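Local coordinates for protein aminoglycoside phosphotransferase (Alicyclobacillus acidocaldarius subsp. acidocaldarius, PDB 4PDY) that probably transfers a phosphate group to a small-molecule substrate, as a member of the aminoglycoside phosphotransferase family with a protein-kinase-like fold, at residues A250-R262 with R285-L299. Residues are numbered along the deposited sequence; the frame is centred on the assembly and turned at random.
Sequences APRALDMAHLLRR and RNIPKSEYRAVEAIL
Arg252, at the start of helix 252-262, reaches Glu291 and the turn ahead of helix 289-299. Its CB lies 3.4 Å from Glu291 OE2, and CG and CD run past it. After the bend at chi3 (75°) the guanidinium meets the carboxylate side-on, the planes 27° apart: NE bonds OE2, and NH2 bonds OE1 almost straight at 2.8 Å, a two-pronged salt bridge on the syn sides of both oxygens, somewhat out of the carboxylate plane. NH1 and NH2 both donate to Arg285 O from one face of its carbonyl plane, NH2 at 3.0 Å, and NH1 also bonds Phe281 O. With an alanine for this arginine, Glu291 would probably keep Tyr211 but lose its charge partner, and Arg285 O would lose both guanidinium donors. Val295 packs as a knob among Ala253, Met256, Ala257 and Leu260, and Ile298 as one among Ala253, Leu254, Ala257 and Arg261, its CG2 3.6 Å from Ala257 CB. Arg261 NH2 bonds Ile298 O (2.8 Å) from above the carbonyl plane. The helices cross at -49°, axes 9.1 Å apart, within the largely helical part of this kinase-like fold; helix 271-284 covers Met256 and Leu260, and helices 189-203 and 206-218 both touch Arg293.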
ATOM      1  N   ALA A 250      -6.480  -5.479  -9.930  1.00 11.30           N
ATOM      2  CA  ALA A 250      -5.882  -4.189 -10.271  1.00 11.38           C
ATOM      3  C   ALA A 250      -4.562  -4.406 -10.959  1.00 11.63           C
ATOM      4  O   ALA A 250      -3.909  -5.423 -10.717  1.00 12.66           O
ATOM      5  CB  ALA A 250      -5.703  -3.331  -9.041  1.00 13.15           C
ATOM      6  N   PRO A 251      -4.134  -3.452 -11.814  1.00 12.00           N
ATOM      7  CA  PRO A 251      -2.876  -3.646 -12.508  1.00 12.27           C
ATOM      8  C   PRO A 251      -1.716  -3.767 -11.531  1.00 11.31           C
ATOM      9  O   PRO A 251      -1.642  -3.016 -10.568  1.00 11.36           O
ATOM     10  CB  PRO A 251      -2.752  -2.387 -13.363  1.00 13.56           C
ATOM     11  CG  PRO A 251      -4.162  -1.966 -13.615  1.00 16.37           C
ATOM     12  CD  PRO A 251      -4.853  -2.264 -12.306  1.00 13.80           C
ATOM     13  N   ARG A 252      -0.803  -4.676 -11.846  1.00 11.07           N
ATOM     14  CA  ARG A 252       0.361  -4.935 -11.022  1.00 10.41           C
ATOM     15  C   ARG A 252       1.182  -3.685 -10.732  1.00 11.34           C
ATOM     16  O   ARG A 252       1.768  -3.545  -9.649  1.00 12.33           O
ATOM     17  CB  ARG A 252       1.210  -6.028 -11.661  1.00 11.87           C
ATOM     18  CG  ARG A 252       2.288  -6.566 -10.756  1.00 12.05           C
ATOM     19  CD  ARG A 252       2.949  -7.810 -11.292  1.00 11.85           C
ATOM     20  NE  ARG A 252       3.869  -7.498 -12.394  1.00 11.91           N
ATOM     21  CZ  ARG A 252       4.943  -8.214 -12.711  1.00 12.50           C
ATOM     22  NH1 ARG A 252       5.259  -9.310 -12.012  1.00 11.57           N
ATOM     23  NH2 ARG A 252       5.735  -7.828 -13.704  1.00 13.97           N
ATOM     24  N   ALA A 253       1.232  -2.756 -11.671  1.00 11.40           N
ATOM     25  CA  ALA A 253       1.950  -1.515 -11.496  1.00  9.97           C
ATOM     26  C   ALA A 253       1.543  -0.737 -10.241  1.00 10.85           C
ATOM     27  O   ALA A 253       2.343   0.048  -9.708  1.00 11.71           O
ATOM     28  CB  ALA A 253       1.758  -0.632 -12.739  1.00 11.10           C
ATOM     29  N   LEU A 254       0.296  -0.890  -9.797  1.00 11.35           N
ATOM     30  CA  LEU A 254      -0.126  -0.174  -8.590  1.00 11.66           C
ATOM     31  C   LEU A 254       0.643  -0.627  -7.347  1.00 11.49           C
ATOM     32  O   LEU A 254       1.194   0.208  -6.650  1.00 10.96           O
ATOM     33  CB  LEU A 254      -1.612  -0.309  -8.358  1.00 12.98           C
ATOM     34  CG  LEU A 254      -2.528   0.423  -9.350  1.00 17.36           C
ATOM     35  CD1 LEU A 254      -3.982   0.227  -8.966  1.00 18.88           C
ATOM     36  CD2 LEU A 254      -2.196   1.904  -9.432  1.00 22.61           C
ATOM     37  N   ASP A 255       0.718  -1.931  -7.114  1.00 10.34           N
ATOM     38  CA  ASP A 255       1.484  -2.421  -5.979  1.00 11.00           C
ATOM     39  C   ASP A 255       2.964  -2.085  -6.171  1.00 11.18           C
ATOM     40  O   ASP A 255       3.647  -1.700  -5.219  1.00 10.64           O
ATOM     41  CB  ASP A 255       1.298  -3.933  -5.808  1.00 11.69           C
ATOM     42  CG  ASP A 255       0.104  -4.332  -4.897  1.00 11.28           C
ATOM     43  OD1 ASP A 255      -0.547  -3.478  -4.236  1.00 12.00           O
ATOM     44  OD2 ASP A 255      -0.193  -5.559  -4.894  1.00 11.02           O
HETATM   45  N   MSE A 256       3.472  -2.231  -7.394  0.50 10.17           N
HETATM   46  CA  MSE A 256       4.880  -1.964  -7.636  0.50 10.29           C
HETATM   47  C   MSE A 256       5.239  -0.522  -7.356  0.50  9.86           C
HETATM   48  O   MSE A 256       6.229  -0.239  -6.674  0.50 10.17           O
HETATM   49  CB  MSE A 256       5.234  -2.403  -9.054  0.50  9.89           C
HETATM   50  CG  MSE A 256       6.738  -2.536  -9.214  0.50 10.22           C
HETATM   51 SE   MSE A 256       7.180  -2.990 -11.060  0.50 12.89          SE
HETATM   52  CE  MSE A 256       6.035  -4.516 -11.538  0.50 12.28           C
ATOM     53  N   ALA A 257       4.432   0.408  -7.873  1.00 10.04           N
ATOM     54  CA  ALA A 257       4.680   1.830  -7.676  1.00  9.78           C
ATOM     55  C   ALA A 257       4.515   2.237  -6.214  1.00  9.18           C
ATOM     56  O   ALA A 257       5.226   3.105  -5.746  1.00  9.96           O
ATOM     57  CB  ALA A 257       3.774   2.673  -8.583  1.00 10.83           C
ATOM     58  N   HIS A 258       3.513   1.694  -5.542  1.00 10.35           N
ATOM     59  CA  HIS A 258       3.314   2.044  -4.122  1.00 10.40           C
ATOM     60  C   HIS A 258       4.471   1.569  -3.224  1.00 10.40           C
ATOM     61  O   HIS A 258       4.962   2.355  -2.420  1.00 10.58           O
ATOM     62  CB  HIS A 258       1.951   1.547  -3.620  1.00 11.80           C
ATOM     63  CG  HIS A 258       0.785   2.146  -4.359  1.00 15.17           C
ATOM     64  ND1 HIS A 258      -0.418   1.496  -4.490  1.00 17.13           N
ATOM     65  CD2 HIS A 258       0.663   3.305  -5.049  1.00 18.45           C
ATOM     66  CE1 HIS A 258      -1.253   2.245  -5.192  1.00 18.75           C
ATOM     67  NE2 HIS A 258      -0.625   3.359  -5.525  1.00 20.51           N
ATOM     68  N   LEU A 259       4.943   0.358  -3.451  1.00  9.55           N
ATOM     69  CA  LEU A 259       6.138  -0.118  -2.764  1.00  9.53           C
ATOM     70  C   LEU A 259       7.332   0.768  -3.079  1.00 10.87           C
ATOM     71  O   LEU A 259       8.083   1.178  -2.186  1.00 10.52           O
ATOM     72  CB  LEU A 259       6.434  -1.556  -3.148  1.00 10.40           C
ATOM     73  CG  LEU A 259       7.708  -2.138  -2.512  1.00  9.48           C
ATOM     74  CD1 LEU A 259       7.678  -2.125  -0.980  1.00 10.06           C
ATOM     75  CD2 LEU A 259       7.917  -3.541  -3.007  1.00 10.99           C
ATOM     76  N   LEU A 260       7.518   1.082  -4.367  1.00  9.98           N
ATOM     77  CA  LEU A 260       8.653   1.891  -4.738  1.00  9.94           C
ATOM     78  C   LEU A 260       8.604   3.279  -4.110  1.00  8.95           C
ATOM     79  O   LEU A 260       9.615   3.806  -3.666  1.00 10.38           O
ATOM     80  CB  LEU A 260       8.748   1.997  -6.271  1.00  9.85           C
ATOM     81  CG  LEU A 260       9.247   0.750  -6.996  1.00 11.55           C
ATOM     82  CD1 LEU A 260       8.895   0.763  -8.477  1.00 11.79           C
ATOM     83  CD2 LEU A 260      10.760   0.607  -6.866  1.00 12.31           C
ATOM     84  N   ARG A 261       7.443   3.923  -4.137  1.00  9.51           N
ATOM     85  CA  ARG A 261       7.394   5.283  -3.651  1.00 10.51           C
ATOM     86  C   ARG A 261       7.736   5.316  -2.156  1.00 10.89           C
ATOM     87  O   ARG A 261       8.491   6.154  -1.700  1.00 11.77           O
ATOM     88  CB  ARG A 261       6.048   5.970  -3.931  1.00 11.02           C
ATOM     89  CG  ARG A 261       6.219   7.472  -3.839  1.00 12.82           C
ATOM     90  CD  ARG A 261       4.946   8.276  -3.715  1.00 14.20           C
ATOM     91  NE  ARG A 261       3.934   8.085  -4.743  1.00 14.22           N
ATOM     92  CZ  ARG A 261       3.897   8.625  -5.977  1.00 16.67           C
ATOM     93  NH1 ARG A 261       4.858   9.413  -6.447  1.00 15.25           N
ATOM     94  NH2 ARG A 261       2.840   8.380  -6.733  1.00 18.51           N
ATOM     95  N   ARG A 262       7.134   4.414  -1.423  1.00 11.99           N
ATOM     96  CA  ARG A 262       7.385   4.374   0.027  1.00 11.48           C
ATOM     97  C   ARG A 262       8.843   4.069   0.336  1.00 11.10           C
ATOM     98  O   ARG A 262       9.458   4.704   1.212  1.00 14.80           O
ATOM     99  CB  ARG A 262       6.462   3.343   0.674  1.00 13.46           C
ATOM    100  CG  ARG A 262       5.014   3.819   0.733  1.00 18.59           C
ATOM    101  CD  ARG A 262       4.071   2.880   1.477  1.00 25.28           C
ATOM    102  NE  ARG A 262       2.704   3.426   1.489  1.00 29.11           N
ATOM    103  CZ  ARG A 262       1.648   2.930   0.829  1.00 31.81           C
ATOM    104  NH1 ARG A 262       1.722   1.818   0.092  1.00 24.21           N
ATOM    105  NH2 ARG A 262       0.475   3.551   0.928  1.00 37.00           N
ATOM    106  N   ARG A 285       7.164 -12.686 -13.078  1.00 13.92           N
ATOM    107  CA  ARG A 285       6.701 -12.445 -14.444  1.00 15.45           C
ATOM    108  C   ARG A 285       7.417 -11.218 -14.966  1.00 16.34           C
ATOM    109  O   ARG A 285       7.453 -10.201 -14.297  1.00 14.07           O
ATOM    110  CB  ARG A 285       5.185 -12.256 -14.481  1.00 17.75           C
ATOM    111  CG  ARG A 285       4.610 -12.020 -15.864  1.00 24.92           C
ATOM    112  CD  ARG A 285       3.095 -12.141 -15.873  1.00 33.50           C
ATOM    113  NE  ARG A 285       2.559 -12.031 -17.226  1.00 47.42           N
ATOM    114  CZ  ARG A 285       2.580 -13.004 -18.139  1.00 49.73           C
ATOM    115  NH1 ARG A 285       3.122 -14.192 -17.868  1.00 51.41           N
ATOM    116  NH2 ARG A 285       2.061 -12.785 -19.340  1.00 64.59           N
ATOM    117  N   ASN A 286       7.958 -11.334 -16.182  0.50 17.38           N
ATOM    118  CA  ASN A 286       8.644 -10.253 -16.892  0.50 19.55           C
ATOM    119  C   ASN A 286       7.941  -8.919 -16.762  0.50 15.06           C
ATOM    120  O   ASN A 286       6.713  -8.854 -16.898  0.50 17.46           O
ATOM    121  CB  ASN A 286       8.708 -10.601 -18.393  0.50 21.27           C
ATOM    122  CG  ASN A 286       9.417  -9.537 -19.224  0.50 24.02           C
ATOM    123  OD1 ASN A 286      10.595  -9.257 -19.016  0.50 25.62           O
ATOM    124  ND2 ASN A 286       8.700  -8.946 -20.179  0.50 25.58           N
ATOM    125  N   ILE A 287       8.702  -7.853 -16.522  1.00 14.19           N
ATOM    126  CA  ILE A 287       8.147  -6.506 -16.583  1.00 14.78           C
ATOM    127  C   ILE A 287       8.336  -5.955 -18.004  1.00 16.52           C
ATOM    128  O   ILE A 287       9.472  -5.661 -18.415  1.00 16.66           O
ATOM    129  CB  ILE A 287       8.868  -5.563 -15.611  1.00 14.12           C
ATOM    130  CG1 ILE A 287       8.849  -6.124 -14.179  1.00 14.29           C
ATOM    131  CG2 ILE A 287       8.245  -4.181 -15.619  1.00 14.48           C
ATOM    132  CD1 ILE A 287       9.777  -5.360 -13.248  1.00 14.59           C
ATOM    133  N   PRO A 288       7.241  -5.806 -18.775  1.00 15.04           N
ATOM    134  CA  PRO A 288       7.416  -5.209 -20.108  1.00 16.29           C
ATOM    135  C   PRO A 288       7.652  -3.716 -20.014  1.00 14.34           C
ATOM    136  O   PRO A 288       7.377  -3.078 -18.988  1.00 13.08           O
ATOM    137  CB  PRO A 288       6.087  -5.489 -20.803  1.00 19.84           C
ATOM    138  CG  PRO A 288       5.101  -5.619 -19.695  1.00 17.50           C
ATOM    139  CD  PRO A 288       5.838  -6.164 -18.506  1.00 15.90           C
ATOM    140  N   LYS A 289       8.140  -3.140 -21.099  1.00 15.70           N
ATOM    141  CA  LYS A 289       8.413  -1.716 -21.132  1.00 14.66           C
ATOM    142  C   LYS A 289       7.193  -0.884 -20.692  1.00 13.07           C
ATOM    143  O   LYS A 289       7.356   0.097 -19.958  1.00 14.57           O
ATOM    144  CB  LYS A 289       8.837  -1.304 -22.538  1.00 16.68           C
ATOM    145  CG  LYS A 289       9.305   0.134 -22.673  1.00 18.44           C
ATOM    146  CD  LYS A 289       9.907   0.385 -24.061  1.00 23.22           C
ATOM    147  CE  LYS A 289      10.366   1.822 -24.166  1.00 29.31           C
ATOM    148  NZ  LYS A 289      10.899   2.129 -25.515  1.00 36.42           N
ATOM    149  N   SER A 290       5.997  -1.261 -21.168  1.00 13.64           N
ATOM    150  CA  SER A 290       4.807  -0.490 -20.864  1.00 14.93           C
ATOM    151  C   SER A 290       4.479  -0.517 -19.363  1.00 12.67           C
ATOM    152  O   SER A 290       3.893   0.421 -18.861  1.00 13.19           O
ATOM    153  CB  SER A 290       3.593  -0.964 -21.677  1.00 18.17           C
ATOM    154  OG  SER A 290       3.294  -2.343 -21.498  1.00 23.75           O
ATOM    155  N   GLU A 291       4.819  -1.614 -18.681  1.00 12.93           N
ATOM    156  CA  GLU A 291       4.602  -1.697 -17.221  1.00 12.10           C
ATOM    157  C   GLU A 291       5.559  -0.768 -16.507  1.00 10.09           C
ATOM    158  O   GLU A 291       5.173  -0.079 -15.553  1.00 11.83           O
ATOM    159  CB  GLU A 291       4.728  -3.130 -16.713  1.00 12.90           C
ATOM    160  CG  GLU A 291       4.467  -3.295 -15.213  1.00 13.01           C
ATOM    161  CD  GLU A 291       4.259  -4.741 -14.860  1.00 13.70           C
ATOM    162  OE1 GLU A 291       5.146  -5.535 -15.182  1.00 16.97           O
ATOM    163  OE2 GLU A 291       3.235  -5.077 -14.233  1.00 13.91           O
ATOM    164  N   TYR A 292       6.818  -0.756 -16.931  1.00 11.29           N
ATOM    165  CA  TYR A 292       7.763   0.221 -16.386  1.00 11.90           C
ATOM    166  C   TYR A 292       7.218   1.626 -16.561  1.00 11.78           C
ATOM    167  O   TYR A 292       7.334   2.474 -15.701  1.00 12.01           O
ATOM    168  CB  TYR A 292       9.121   0.134 -17.056  1.00 10.75           C
ATOM    169  CG  TYR A 292      10.075  -0.898 -16.534  1.00 12.30           C
ATOM    170  CD1 TYR A 292      10.668  -0.728 -15.284  1.00 13.51           C
ATOM    171  CD2 TYR A 292      10.408  -2.021 -17.272  1.00 14.48           C
ATOM    172  CE1 TYR A 292      11.576  -1.642 -14.789  1.00 15.18           C
ATOM    173  CE2 TYR A 292      11.316  -2.947 -16.785  1.00 14.59           C
ATOM    174  CZ  TYR A 292      11.886  -2.757 -15.527  1.00 14.31           C
ATOM    175  OH  TYR A 292      12.793  -3.649 -14.982  1.00 18.93           O
ATOM    176  N   ARG A 293       6.675   1.902 -17.753  1.00 11.86           N
ATOM    177  CA  ARG A 293       6.208   3.268 -18.031  1.00 13.29           C
ATOM    178  C   ARG A 293       5.007   3.653 -17.169  1.00 10.69           C
ATOM    179  O   ARG A 293       4.897   4.799 -16.750  1.00 12.39           O
ATOM    180  CB  ARG A 293       5.918   3.451 -19.519  1.00 15.05           C
ATOM    181  CG  ARG A 293       7.129   3.111 -20.360  1.00 18.38           C
ATOM    182  CD  ARG A 293       7.600   4.222 -21.247  1.00 24.08           C
ATOM    183  NE  ARG A 293       6.548   4.727 -22.110  1.00 22.36           N
ATOM    184  CZ  ARG A 293       6.480   5.980 -22.541  1.00 27.49           C
ATOM    185  NH1 ARG A 293       5.469   6.345 -23.310  1.00 27.95           N
ATOM    186  NH2 ARG A 293       7.417   6.871 -22.212  1.00 28.91           N
ATOM    187  N   ALA A 294       4.106   2.703 -16.923  1.00 11.62           N
ATOM    188  CA  ALA A 294       2.999   2.946 -15.997  1.00 12.51           C
ATOM    189  C   ALA A 294       3.509   3.261 -14.581  1.00 11.26           C
ATOM    190  O   ALA A 294       3.014   4.164 -13.922  1.00 12.86           O
ATOM    191  CB  ALA A 294       2.060   1.759 -15.962  1.00 12.44           C
ATOM    192  N   VAL A 295       4.504   2.500 -14.122  1.00 10.88           N
ATOM    193  CA  VAL A 295       5.126   2.756 -12.828  1.00 10.49           C
ATOM    194  C   VAL A 295       5.777   4.148 -12.834  1.00 10.88           C
ATOM    195  O   VAL A 295       5.621   4.903 -11.887  1.00 12.60           O
ATOM    196  CB  VAL A 295       6.157   1.657 -12.488  1.00 12.03           C
ATOM    197  CG1 VAL A 295       6.997   2.073 -11.295  1.00 12.59           C
ATOM    198  CG2 VAL A 295       5.468   0.333 -12.210  1.00 11.48           C
ATOM    199  N   GLU A 296       6.478   4.506 -13.923  1.00 11.52           N
ATOM    200  CA  GLU A 296       7.059   5.829 -13.993  1.00 11.67           C
ATOM    201  C   GLU A 296       6.003   6.943 -13.922  1.00 12.36           C
ATOM    202  O   GLU A 296       6.235   7.984 -13.301  1.00 13.45           O
ATOM    203  CB  GLU A 296       7.827   6.008 -15.296  1.00 13.03           C
ATOM    204  CG  GLU A 296       9.104   5.191 -15.392  1.00 15.44           C
ATOM    205  CD  GLU A 296       9.826   5.462 -16.695  1.00 18.38           C
ATOM    206  OE1 GLU A 296       9.353   5.008 -17.767  1.00 22.89           O
ATOM    207  OE2 GLU A 296      10.858   6.151 -16.636  1.00 21.20           O
ATOM    208  N   ALA A 297       4.864   6.738 -14.582  1.00 12.03           N
ATOM    209  CA  ALA A 297       3.795   7.734 -14.551  1.00 13.84           C
ATOM    210  C   ALA A 297       3.360   8.022 -13.114  1.00 13.01           C
ATOM    211  O   ALA A 297       3.183   9.180 -12.691  1.00 13.48           O
ATOM    212  CB  ALA A 297       2.591   7.259 -15.357  1.00 14.62           C
ATOM    213  N   ILE A 298       3.223   6.944 -12.348  1.00 12.38           N
ATOM    214  CA  ILE A 298       2.795   7.082 -10.973  1.00 11.54           C
ATOM    215  C   ILE A 298       3.899   7.756 -10.139  1.00 11.79           C
ATOM    216  O   ILE A 298       3.631   8.713  -9.419  1.00 12.50           O
ATOM    217  CB  ILE A 298       2.408   5.712 -10.378  1.00 12.22           C
ATOM    218  CG1 ILE A 298       1.163   5.153 -11.054  1.00 13.48           C
ATOM    219  CG2 ILE A 298       2.140   5.817  -8.877  1.00 12.79           C
ATOM    220  CD1 ILE A 298       1.023   3.659 -10.937  1.00 16.24           C
ATOM    221  N   LEU A 299       5.128   7.234 -10.205  1.00 10.84           N
ATOM    222  CA  LEU A 299       6.222   7.812  -9.428  1.00 12.71           C
ATOM    223  C   LEU A 299       6.585   9.246  -9.757  1.00 12.65           C
ATOM    224  O   LEU A 299       6.988  10.008  -8.880  1.00 12.45           O
ATOM    225  CB  LEU A 299       7.488   7.019  -9.587  1.00 13.45           C
ATOM    226  CG  LEU A 299       7.512   5.639  -9.016  1.00 14.57           C
ATOM    227  CD1 LEU A 299       8.873   5.018  -9.263  1.00 14.21           C
ATOM    228  CD2 LEU A 299       7.208   5.713  -7.526  1.00 15.22           C
TER